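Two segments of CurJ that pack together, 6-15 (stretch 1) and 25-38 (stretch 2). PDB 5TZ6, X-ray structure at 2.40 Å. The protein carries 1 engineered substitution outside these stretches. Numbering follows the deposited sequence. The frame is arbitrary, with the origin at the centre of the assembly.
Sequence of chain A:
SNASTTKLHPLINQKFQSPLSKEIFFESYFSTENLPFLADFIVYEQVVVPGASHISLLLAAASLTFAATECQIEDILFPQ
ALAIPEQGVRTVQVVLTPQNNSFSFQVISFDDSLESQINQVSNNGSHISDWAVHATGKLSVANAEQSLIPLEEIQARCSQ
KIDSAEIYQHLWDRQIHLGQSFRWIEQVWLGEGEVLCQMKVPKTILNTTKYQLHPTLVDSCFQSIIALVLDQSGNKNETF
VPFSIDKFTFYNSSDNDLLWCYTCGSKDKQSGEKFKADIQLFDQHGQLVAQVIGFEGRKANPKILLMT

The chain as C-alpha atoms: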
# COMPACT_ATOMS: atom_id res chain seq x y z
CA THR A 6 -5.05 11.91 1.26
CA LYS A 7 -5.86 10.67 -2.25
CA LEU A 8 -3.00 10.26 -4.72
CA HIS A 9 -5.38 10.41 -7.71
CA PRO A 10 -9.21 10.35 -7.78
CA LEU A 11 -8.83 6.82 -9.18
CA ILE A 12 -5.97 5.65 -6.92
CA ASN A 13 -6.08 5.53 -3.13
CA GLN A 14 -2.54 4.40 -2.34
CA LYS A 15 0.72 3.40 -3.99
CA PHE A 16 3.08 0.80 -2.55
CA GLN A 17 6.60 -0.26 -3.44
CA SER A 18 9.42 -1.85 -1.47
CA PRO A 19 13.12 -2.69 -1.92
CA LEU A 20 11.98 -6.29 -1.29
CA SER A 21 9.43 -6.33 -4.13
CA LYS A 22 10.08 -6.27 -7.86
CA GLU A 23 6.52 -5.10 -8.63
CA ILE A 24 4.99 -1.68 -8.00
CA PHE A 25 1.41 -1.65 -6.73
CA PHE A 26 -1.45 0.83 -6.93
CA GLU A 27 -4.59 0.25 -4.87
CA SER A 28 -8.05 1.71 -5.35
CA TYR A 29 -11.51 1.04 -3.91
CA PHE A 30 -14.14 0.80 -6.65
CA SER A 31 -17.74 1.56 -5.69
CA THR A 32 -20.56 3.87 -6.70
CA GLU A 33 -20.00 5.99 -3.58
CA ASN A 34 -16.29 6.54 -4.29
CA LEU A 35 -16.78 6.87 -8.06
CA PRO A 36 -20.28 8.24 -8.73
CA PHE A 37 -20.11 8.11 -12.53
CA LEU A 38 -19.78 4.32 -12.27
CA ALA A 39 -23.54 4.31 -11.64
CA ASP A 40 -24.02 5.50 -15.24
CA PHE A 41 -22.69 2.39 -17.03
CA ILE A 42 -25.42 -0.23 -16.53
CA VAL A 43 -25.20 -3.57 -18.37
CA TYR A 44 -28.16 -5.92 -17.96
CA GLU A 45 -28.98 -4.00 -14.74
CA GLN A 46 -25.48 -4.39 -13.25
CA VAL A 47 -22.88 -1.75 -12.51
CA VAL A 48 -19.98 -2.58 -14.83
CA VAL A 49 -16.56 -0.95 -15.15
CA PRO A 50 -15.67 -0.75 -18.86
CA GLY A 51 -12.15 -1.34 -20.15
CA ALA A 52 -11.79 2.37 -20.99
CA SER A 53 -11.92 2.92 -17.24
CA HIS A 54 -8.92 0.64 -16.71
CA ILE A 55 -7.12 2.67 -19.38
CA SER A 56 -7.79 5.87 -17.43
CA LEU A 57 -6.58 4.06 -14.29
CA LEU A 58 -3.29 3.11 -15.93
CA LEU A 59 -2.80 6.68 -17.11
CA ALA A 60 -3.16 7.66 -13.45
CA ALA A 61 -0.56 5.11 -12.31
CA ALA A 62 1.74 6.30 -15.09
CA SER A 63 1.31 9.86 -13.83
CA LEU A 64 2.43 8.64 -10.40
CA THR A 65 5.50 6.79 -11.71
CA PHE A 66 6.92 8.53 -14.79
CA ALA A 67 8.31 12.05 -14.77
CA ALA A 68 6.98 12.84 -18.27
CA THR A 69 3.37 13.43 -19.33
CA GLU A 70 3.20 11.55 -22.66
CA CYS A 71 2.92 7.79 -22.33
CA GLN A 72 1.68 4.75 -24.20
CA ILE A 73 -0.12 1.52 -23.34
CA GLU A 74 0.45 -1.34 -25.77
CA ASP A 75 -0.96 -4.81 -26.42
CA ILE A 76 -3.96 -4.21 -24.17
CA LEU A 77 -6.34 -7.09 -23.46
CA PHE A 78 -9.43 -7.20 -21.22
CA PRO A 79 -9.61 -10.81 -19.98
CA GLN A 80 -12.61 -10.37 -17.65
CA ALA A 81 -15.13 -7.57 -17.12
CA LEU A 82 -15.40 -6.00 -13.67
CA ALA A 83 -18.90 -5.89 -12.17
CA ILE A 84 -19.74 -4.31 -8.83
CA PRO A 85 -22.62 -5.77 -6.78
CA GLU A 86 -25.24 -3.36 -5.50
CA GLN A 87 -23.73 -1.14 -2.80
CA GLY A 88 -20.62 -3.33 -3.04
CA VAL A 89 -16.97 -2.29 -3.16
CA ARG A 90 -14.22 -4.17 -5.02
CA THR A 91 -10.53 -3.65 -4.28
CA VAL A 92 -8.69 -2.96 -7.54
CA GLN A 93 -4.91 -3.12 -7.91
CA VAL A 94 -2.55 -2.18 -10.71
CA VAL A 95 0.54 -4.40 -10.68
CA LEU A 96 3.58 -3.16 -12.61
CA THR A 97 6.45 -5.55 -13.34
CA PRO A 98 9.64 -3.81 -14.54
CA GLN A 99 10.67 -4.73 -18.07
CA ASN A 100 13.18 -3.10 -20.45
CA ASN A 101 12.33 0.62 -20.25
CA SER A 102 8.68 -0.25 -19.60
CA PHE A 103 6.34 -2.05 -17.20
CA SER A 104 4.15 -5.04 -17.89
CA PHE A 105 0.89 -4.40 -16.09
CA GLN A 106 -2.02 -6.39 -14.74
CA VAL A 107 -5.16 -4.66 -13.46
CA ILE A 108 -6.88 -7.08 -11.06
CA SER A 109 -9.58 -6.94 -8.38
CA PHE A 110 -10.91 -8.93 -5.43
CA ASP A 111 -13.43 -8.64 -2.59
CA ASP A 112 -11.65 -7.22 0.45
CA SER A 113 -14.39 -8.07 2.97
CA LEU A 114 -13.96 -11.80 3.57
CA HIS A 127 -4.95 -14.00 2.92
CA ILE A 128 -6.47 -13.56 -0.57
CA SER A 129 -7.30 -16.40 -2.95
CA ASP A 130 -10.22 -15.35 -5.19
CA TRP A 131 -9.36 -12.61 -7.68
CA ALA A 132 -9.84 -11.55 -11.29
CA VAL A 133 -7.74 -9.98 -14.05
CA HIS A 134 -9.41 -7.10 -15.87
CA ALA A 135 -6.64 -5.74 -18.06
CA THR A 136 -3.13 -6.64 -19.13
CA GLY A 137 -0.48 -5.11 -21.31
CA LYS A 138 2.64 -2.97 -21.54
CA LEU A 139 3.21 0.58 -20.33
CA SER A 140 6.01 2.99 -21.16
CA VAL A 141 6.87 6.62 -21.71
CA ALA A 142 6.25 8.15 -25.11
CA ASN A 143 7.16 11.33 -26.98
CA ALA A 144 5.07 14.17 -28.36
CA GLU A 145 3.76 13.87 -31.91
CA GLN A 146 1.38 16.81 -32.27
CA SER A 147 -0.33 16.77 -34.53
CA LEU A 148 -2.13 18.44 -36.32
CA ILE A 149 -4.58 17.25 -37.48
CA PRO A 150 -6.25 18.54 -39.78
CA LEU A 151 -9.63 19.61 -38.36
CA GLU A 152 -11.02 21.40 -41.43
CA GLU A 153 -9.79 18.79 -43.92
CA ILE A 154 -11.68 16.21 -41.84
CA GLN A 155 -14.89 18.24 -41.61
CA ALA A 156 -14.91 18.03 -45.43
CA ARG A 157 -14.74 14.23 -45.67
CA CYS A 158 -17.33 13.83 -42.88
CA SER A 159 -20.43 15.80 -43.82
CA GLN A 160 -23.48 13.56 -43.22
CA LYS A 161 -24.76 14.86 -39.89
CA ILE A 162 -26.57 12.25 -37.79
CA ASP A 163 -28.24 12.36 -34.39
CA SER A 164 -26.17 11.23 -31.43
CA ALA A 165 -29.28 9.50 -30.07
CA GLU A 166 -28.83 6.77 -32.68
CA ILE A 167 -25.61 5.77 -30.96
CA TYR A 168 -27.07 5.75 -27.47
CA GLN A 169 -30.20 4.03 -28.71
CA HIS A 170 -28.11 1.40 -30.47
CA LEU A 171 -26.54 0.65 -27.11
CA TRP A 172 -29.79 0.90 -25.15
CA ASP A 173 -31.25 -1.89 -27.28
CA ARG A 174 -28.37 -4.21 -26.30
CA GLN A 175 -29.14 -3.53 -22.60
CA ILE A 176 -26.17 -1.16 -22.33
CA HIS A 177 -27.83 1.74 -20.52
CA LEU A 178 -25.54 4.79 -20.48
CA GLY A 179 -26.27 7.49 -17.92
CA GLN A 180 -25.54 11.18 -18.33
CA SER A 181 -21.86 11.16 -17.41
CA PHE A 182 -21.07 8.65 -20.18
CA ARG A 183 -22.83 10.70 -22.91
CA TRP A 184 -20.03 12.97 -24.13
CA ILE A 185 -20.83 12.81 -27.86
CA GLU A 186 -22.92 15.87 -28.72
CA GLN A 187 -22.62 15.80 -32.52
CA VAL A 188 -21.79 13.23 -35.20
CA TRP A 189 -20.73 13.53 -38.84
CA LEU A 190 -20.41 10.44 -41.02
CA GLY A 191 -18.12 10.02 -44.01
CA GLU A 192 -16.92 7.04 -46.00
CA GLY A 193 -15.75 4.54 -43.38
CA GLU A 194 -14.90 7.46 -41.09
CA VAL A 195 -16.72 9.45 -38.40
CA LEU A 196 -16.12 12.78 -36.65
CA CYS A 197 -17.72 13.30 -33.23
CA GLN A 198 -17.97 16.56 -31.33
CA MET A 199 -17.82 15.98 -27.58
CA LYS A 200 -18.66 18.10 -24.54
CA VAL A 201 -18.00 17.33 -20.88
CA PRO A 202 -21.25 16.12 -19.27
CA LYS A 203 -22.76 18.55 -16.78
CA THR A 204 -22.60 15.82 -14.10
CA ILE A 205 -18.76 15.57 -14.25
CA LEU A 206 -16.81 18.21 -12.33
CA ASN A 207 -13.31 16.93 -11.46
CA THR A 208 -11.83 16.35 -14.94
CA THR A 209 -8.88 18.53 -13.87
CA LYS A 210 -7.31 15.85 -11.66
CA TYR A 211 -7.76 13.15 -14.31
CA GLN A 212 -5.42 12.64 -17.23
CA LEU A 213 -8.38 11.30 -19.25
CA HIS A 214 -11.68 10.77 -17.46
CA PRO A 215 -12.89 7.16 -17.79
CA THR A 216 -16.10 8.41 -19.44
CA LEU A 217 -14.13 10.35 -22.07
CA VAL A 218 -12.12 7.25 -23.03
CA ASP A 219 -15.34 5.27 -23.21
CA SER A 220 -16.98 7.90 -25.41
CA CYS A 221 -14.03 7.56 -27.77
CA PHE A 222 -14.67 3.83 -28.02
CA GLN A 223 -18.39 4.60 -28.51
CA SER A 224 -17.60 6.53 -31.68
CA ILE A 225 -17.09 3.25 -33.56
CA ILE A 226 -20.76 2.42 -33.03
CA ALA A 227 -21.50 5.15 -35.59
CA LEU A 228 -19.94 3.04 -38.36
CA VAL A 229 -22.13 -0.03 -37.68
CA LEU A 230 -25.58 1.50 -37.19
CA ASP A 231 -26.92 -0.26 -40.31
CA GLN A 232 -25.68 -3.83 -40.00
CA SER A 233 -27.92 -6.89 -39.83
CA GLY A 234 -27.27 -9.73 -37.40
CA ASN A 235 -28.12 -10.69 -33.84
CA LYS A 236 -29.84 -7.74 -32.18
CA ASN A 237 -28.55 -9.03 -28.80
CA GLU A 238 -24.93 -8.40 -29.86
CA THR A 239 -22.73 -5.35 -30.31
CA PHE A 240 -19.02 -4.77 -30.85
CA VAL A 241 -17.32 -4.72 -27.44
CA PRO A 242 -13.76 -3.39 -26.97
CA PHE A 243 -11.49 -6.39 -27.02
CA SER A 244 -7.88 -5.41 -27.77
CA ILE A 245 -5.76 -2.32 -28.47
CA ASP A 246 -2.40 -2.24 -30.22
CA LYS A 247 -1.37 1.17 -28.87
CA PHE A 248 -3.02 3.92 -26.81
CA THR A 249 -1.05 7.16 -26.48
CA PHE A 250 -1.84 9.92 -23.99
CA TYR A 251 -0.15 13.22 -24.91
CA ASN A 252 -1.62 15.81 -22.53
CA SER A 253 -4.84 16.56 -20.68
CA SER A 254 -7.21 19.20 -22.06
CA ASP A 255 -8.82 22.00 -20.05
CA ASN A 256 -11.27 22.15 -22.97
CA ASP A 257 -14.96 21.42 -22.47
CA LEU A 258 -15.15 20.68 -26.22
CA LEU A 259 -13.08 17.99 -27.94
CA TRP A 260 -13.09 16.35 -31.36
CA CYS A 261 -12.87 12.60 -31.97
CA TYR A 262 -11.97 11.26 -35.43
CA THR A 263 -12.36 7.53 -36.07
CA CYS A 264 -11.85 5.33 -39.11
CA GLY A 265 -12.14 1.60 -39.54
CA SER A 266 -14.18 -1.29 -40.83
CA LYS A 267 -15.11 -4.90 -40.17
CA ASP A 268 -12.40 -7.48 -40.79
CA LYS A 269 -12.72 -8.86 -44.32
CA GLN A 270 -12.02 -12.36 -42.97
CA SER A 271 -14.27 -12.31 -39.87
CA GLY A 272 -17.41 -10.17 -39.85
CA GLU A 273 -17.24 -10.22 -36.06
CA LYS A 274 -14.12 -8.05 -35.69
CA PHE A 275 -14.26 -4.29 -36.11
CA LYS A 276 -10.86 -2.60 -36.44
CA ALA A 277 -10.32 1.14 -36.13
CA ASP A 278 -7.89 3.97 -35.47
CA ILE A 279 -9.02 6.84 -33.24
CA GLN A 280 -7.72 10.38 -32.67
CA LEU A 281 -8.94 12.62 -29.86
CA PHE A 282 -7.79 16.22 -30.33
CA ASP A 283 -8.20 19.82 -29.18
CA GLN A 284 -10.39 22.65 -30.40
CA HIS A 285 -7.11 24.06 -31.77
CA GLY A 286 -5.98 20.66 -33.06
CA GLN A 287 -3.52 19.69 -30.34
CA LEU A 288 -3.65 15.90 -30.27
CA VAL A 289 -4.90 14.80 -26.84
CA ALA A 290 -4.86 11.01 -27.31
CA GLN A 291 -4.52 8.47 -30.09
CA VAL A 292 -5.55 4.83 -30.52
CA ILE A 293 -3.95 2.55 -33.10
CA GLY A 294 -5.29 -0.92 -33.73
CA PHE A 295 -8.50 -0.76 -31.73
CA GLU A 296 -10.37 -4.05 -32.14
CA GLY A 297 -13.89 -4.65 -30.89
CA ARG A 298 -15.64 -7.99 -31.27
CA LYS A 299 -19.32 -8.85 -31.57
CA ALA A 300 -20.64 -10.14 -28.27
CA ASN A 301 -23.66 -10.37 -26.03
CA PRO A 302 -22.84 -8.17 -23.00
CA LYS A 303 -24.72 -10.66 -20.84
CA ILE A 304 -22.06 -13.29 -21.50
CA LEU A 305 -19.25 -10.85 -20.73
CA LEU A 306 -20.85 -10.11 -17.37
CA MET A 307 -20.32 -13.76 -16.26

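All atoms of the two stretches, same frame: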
# COMPACT_ATOMS: atom_id res chain seq x y z
N THR A 6 -6.24 12.62 1.71
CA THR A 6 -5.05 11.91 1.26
C THR A 6 -5.39 10.92 0.15
O THR A 6 -5.51 9.71 0.38
CB THR A 6 -4.37 11.17 2.43
OG1 THR A 6 -5.36 10.53 3.24
CG2 THR A 6 -3.58 12.15 3.29
N LYS A 7 -5.54 11.45 -1.06
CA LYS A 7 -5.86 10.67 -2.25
C LYS A 7 -4.82 11.00 -3.32
O LYS A 7 -4.72 12.16 -3.74
CB LYS A 7 -7.27 11.02 -2.75
CG LYS A 7 -8.02 9.92 -3.49
CD LYS A 7 -9.45 10.37 -3.74
CE LYS A 7 -10.29 9.33 -4.46
NZ LYS A 7 -11.70 9.79 -4.61
N LEU A 8 -4.06 10.00 -3.75
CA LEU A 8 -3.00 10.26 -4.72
C LEU A 8 -3.58 10.70 -6.06
O LEU A 8 -2.99 11.54 -6.74
CB LEU A 8 -2.13 9.01 -4.90
CG LEU A 8 -1.51 8.41 -3.63
CD1 LEU A 8 -0.71 7.16 -3.96
CD2 LEU A 8 -0.65 9.44 -2.91
N HIS A 9 -4.74 10.16 -6.43
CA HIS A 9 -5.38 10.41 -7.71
C HIS A 9 -6.82 9.97 -7.52
O HIS A 9 -7.05 8.94 -6.87
CB HIS A 9 -4.70 9.61 -8.83
CG HIS A 9 -5.11 10.03 -10.21
ND1 HIS A 9 -6.35 9.76 -10.74
CD2 HIS A 9 -4.42 10.68 -11.18
CE1 HIS A 9 -6.42 10.24 -11.98
NE2 HIS A 9 -5.26 10.80 -12.27
N PRO A 10 -7.80 10.71 -8.04
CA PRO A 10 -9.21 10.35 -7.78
C PRO A 10 -9.50 8.88 -8.04
O PRO A 10 -10.47 8.32 -7.50
CB PRO A 10 -10.00 11.27 -8.72
CG PRO A 10 -8.98 11.95 -9.61
CD PRO A 10 -7.69 11.94 -8.85
N LEU A 11 -8.66 8.22 -8.84
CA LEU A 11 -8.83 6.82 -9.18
C LEU A 11 -7.90 5.90 -8.39
O LEU A 11 -8.00 4.68 -8.54
CB LEU A 11 -8.58 6.60 -10.67
CG LEU A 11 -9.60 7.20 -11.63
CD1 LEU A 11 -9.17 6.96 -13.06
CD2 LEU A 11 -10.99 6.62 -11.37
N ILE A 12 -7.01 6.44 -7.56
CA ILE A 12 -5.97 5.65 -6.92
C ILE A 12 -5.86 6.09 -5.47
O ILE A 12 -5.51 7.24 -5.19
CB ILE A 12 -4.61 5.79 -7.63
CG1 ILE A 12 -4.67 5.14 -9.01
CG2 ILE A 12 -3.50 5.19 -6.79
CD1 ILE A 12 -3.43 5.34 -9.83
N ASN A 13 -6.14 5.17 -4.54
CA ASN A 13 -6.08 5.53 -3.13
C ASN A 13 -4.65 5.51 -2.60
O ASN A 13 -4.20 6.48 -1.98
CB ASN A 13 -6.98 4.60 -2.32
CG ASN A 13 -8.46 4.87 -2.57
OD1 ASN A 13 -9.02 4.45 -3.59
ND2 ASN A 13 -9.10 5.57 -1.64
N GLN A 14 -3.90 4.43 -2.85
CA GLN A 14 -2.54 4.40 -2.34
C GLN A 14 -1.62 3.71 -3.34
O GLN A 14 -2.06 2.93 -4.18
CB GLN A 14 -2.42 3.71 -0.97
CG GLN A 14 -2.52 2.20 -1.00
CD GLN A 14 -2.28 1.58 0.36
OE1 GLN A 14 -1.41 0.73 0.53
NE2 GLN A 14 -3.06 2.02 1.35
N LYS A 15 -0.34 4.04 -3.23
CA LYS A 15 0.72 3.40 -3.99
C LYS A 15 1.67 2.71 -3.02
O LYS A 15 1.96 3.24 -1.95
CB LYS A 15 1.48 4.42 -4.84
CG LYS A 15 2.91 4.05 -5.16
CD LYS A 15 3.54 5.06 -6.11
CE LYS A 15 4.94 4.63 -6.54
NZ LYS A 15 5.57 5.63 -7.44
N PHE A 25 2.84 -1.43 -6.90
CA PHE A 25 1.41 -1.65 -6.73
C PHE A 25 0.68 -0.32 -6.58
O PHE A 25 1.17 0.60 -5.92
CB PHE A 25 1.13 -2.53 -5.51
CG PHE A 25 1.70 -3.91 -5.62
CD1 PHE A 25 2.98 -4.19 -5.15
CD2 PHE A 25 0.97 -4.94 -6.19
CE1 PHE A 25 3.51 -5.46 -5.24
CE2 PHE A 25 1.49 -6.22 -6.29
CZ PHE A 25 2.77 -6.48 -5.82
N PHE A 26 -0.49 -0.23 -7.20
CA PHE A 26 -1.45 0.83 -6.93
C PHE A 26 -2.77 0.22 -6.51
O PHE A 26 -3.20 -0.80 -7.06
CB PHE A 26 -1.63 1.74 -8.15
CG PHE A 26 -0.37 2.47 -8.54
CD1 PHE A 26 0.55 1.90 -9.40
CD2 PHE A 26 -0.10 3.73 -8.01
CE1 PHE A 26 1.71 2.58 -9.74
CE2 PHE A 26 1.06 4.41 -8.35
CZ PHE A 26 1.97 3.83 -9.22
N GLU A 27 -3.40 0.81 -5.50
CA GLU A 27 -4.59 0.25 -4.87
C GLU A 27 -5.69 1.30 -4.81
O GLU A 27 -5.44 2.47 -4.48
CB GLU A 27 -4.29 -0.26 -3.45
CG GLU A 27 -5.46 -1.00 -2.82
CD GLU A 27 -5.09 -1.66 -1.51
OE1 GLU A 27 -4.57 -2.80 -1.54
OE2 GLU A 27 -5.32 -1.05 -0.44
N SER A 28 -6.90 0.85 -5.12
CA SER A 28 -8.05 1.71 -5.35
C SER A 28 -9.29 0.94 -4.93
O SER A 28 -9.34 -0.28 -5.04
CB SER A 28 -8.14 2.14 -6.81
OG SER A 28 -8.99 3.26 -6.96
N TYR A 29 -10.30 1.66 -4.44
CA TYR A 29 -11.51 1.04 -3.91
C TYR A 29 -12.69 1.44 -4.79
O TYR A 29 -13.20 2.57 -4.70
CB TYR A 29 -11.73 1.43 -2.45
CG TYR A 29 -10.55 1.08 -1.58
CD1 TYR A 29 -10.19 -0.24 -1.36
CD2 TYR A 29 -9.78 2.08 -0.99
CE1 TYR A 29 -9.10 -0.56 -0.57
CE2 TYR A 29 -8.69 1.76 -0.20
CZ TYR A 29 -8.35 0.44 0.01
OH TYR A 29 -7.27 0.14 0.80
N PHE A 30 -13.14 0.51 -5.63
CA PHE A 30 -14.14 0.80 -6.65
C PHE A 30 -15.54 0.56 -6.11
O PHE A 30 -15.86 -0.55 -5.66
CB PHE A 30 -13.88 -0.05 -7.90
CG PHE A 30 -12.96 0.60 -8.89
CD1 PHE A 30 -11.72 1.08 -8.50
CD2 PHE A 30 -13.31 0.72 -10.22
CE1 PHE A 30 -10.87 1.67 -9.41
CE2 PHE A 30 -12.47 1.31 -11.14
CZ PHE A 30 -11.24 1.78 -10.73
N SER A 31 -16.36 1.60 -6.15
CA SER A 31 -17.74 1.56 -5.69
C SER A 31 -18.45 2.80 -6.21
O SER A 31 -17.81 3.79 -6.59
CB SER A 31 -17.83 1.51 -4.16
OG SER A 31 -17.46 2.75 -3.59
N THR A 32 -19.78 2.74 -6.22
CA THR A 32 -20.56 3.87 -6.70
C THR A 32 -20.41 5.08 -5.79
O THR A 32 -20.49 6.23 -6.26
CB THR A 32 -22.04 3.49 -6.84
OG1 THR A 32 -22.50 2.94 -5.60
CG2 THR A 32 -22.22 2.46 -7.94
N GLU A 33 -20.19 4.86 -4.49
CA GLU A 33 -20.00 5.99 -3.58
C GLU A 33 -18.67 6.68 -3.83
O GLU A 33 -18.60 7.92 -3.83
CB GLU A 33 -20.11 5.51 -2.14
CG GLU A 33 -19.78 6.58 -1.11
CD GLU A 33 -20.17 6.17 0.30
OE1 GLU A 33 -21.09 5.34 0.45
OE2 GLU A 33 -19.55 6.68 1.26
N ASN A 34 -17.59 5.92 -4.04
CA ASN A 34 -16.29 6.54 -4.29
C ASN A 34 -16.21 7.12 -5.69
O ASN A 34 -15.60 8.17 -5.89
CB ASN A 34 -15.17 5.53 -4.09
CG ASN A 34 -15.12 4.99 -2.68
OD1 ASN A 34 -15.73 5.54 -1.77
ND2 ASN A 34 -14.39 3.90 -2.49
N LEU A 35 -16.82 6.45 -6.67
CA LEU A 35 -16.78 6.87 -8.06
C LEU A 35 -18.22 6.97 -8.56
O LEU A 35 -18.77 6.00 -9.11
CB LEU A 35 -15.96 5.91 -8.91
CG LEU A 35 -14.52 5.76 -8.40
CD1 LEU A 35 -13.76 4.73 -9.22
CD2 LEU A 35 -13.83 7.11 -8.44
N PRO A 36 -18.85 8.14 -8.41
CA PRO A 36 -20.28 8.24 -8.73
C PRO A 36 -20.61 7.90 -10.17
O PRO A 36 -21.60 7.21 -10.42
CB PRO A 36 -20.61 9.70 -8.39
CG PRO A 36 -19.55 10.11 -7.42
CD PRO A 36 -18.31 9.39 -7.86
N PHE A 37 -19.80 8.35 -11.13
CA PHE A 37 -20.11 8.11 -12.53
C PHE A 37 -20.21 6.63 -12.87
O PHE A 37 -20.80 6.28 -13.89
CB PHE A 37 -19.04 8.75 -13.43
CG PHE A 37 -17.65 8.22 -13.17
CD1 PHE A 37 -17.22 7.04 -13.76
CD2 PHE A 37 -16.77 8.91 -12.35
CE1 PHE A 37 -15.94 6.56 -13.53
CE2 PHE A 37 -15.50 8.43 -12.11
CZ PHE A 37 -15.08 7.26 -12.70
N LEU A 38 -19.65 5.76 -12.03
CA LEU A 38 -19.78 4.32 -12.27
C LEU A 38 -21.25 3.89 -12.30
O LEU A 38 -21.59 2.90 -12.94
CB LEU A 38 -19.02 3.55 -11.19
CG LEU A 38 -17.51 3.44 -11.37
CD1 LEU A 38 -16.88 2.72 -10.19
CD2 LEU A 38 -17.18 2.72 -12.66

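This contact is a short antiparallel strand pairing, extended at one end by side-chain-to-backbone hydrogen bonds and a small apolar cluster. Gln 14 and Glu 27 form the hydrogen-bonded pair of the ladder: Gln 14 N donates to Glu 27 O (3.0 Å), and Glu 27 N returns a bond to Gln 14 O (2.8 Å). Lys 15 and Phe 26 make the neighboring non-hydrogen-bonded pair, their side chains sharing one face of the sheet. There the long aliphatic part of Lys 15 suits an aromatic neighbor, with its CD 3.4 Å from CE2 of Phe 26, while Ile 12 CG2 meets the edge of the same ring at CD2 (3.9 Å).

Before Gln 14 the regular pairing gives way. Glu 27 O also accepts from Asn 13 N (2.8 Å), and the Asn 13 side chain acts as a backbone surrogate, its OD1 accepting from Tyr 29 N at 3.2 Å. Ser 28, small and polar, fits close against the type I turn from His 9 to Ile 12; its OG donates to Leu 11 O at 2.3 Å, a very short distance. The Leu 11 side chain instead seeks apolar company: its CD2 lies 4.0 Å from Leu 35 CD1 and 4.3 Å from Phe 37 CZ, at that ring's edge, joining the turn to the segment beyond the strand.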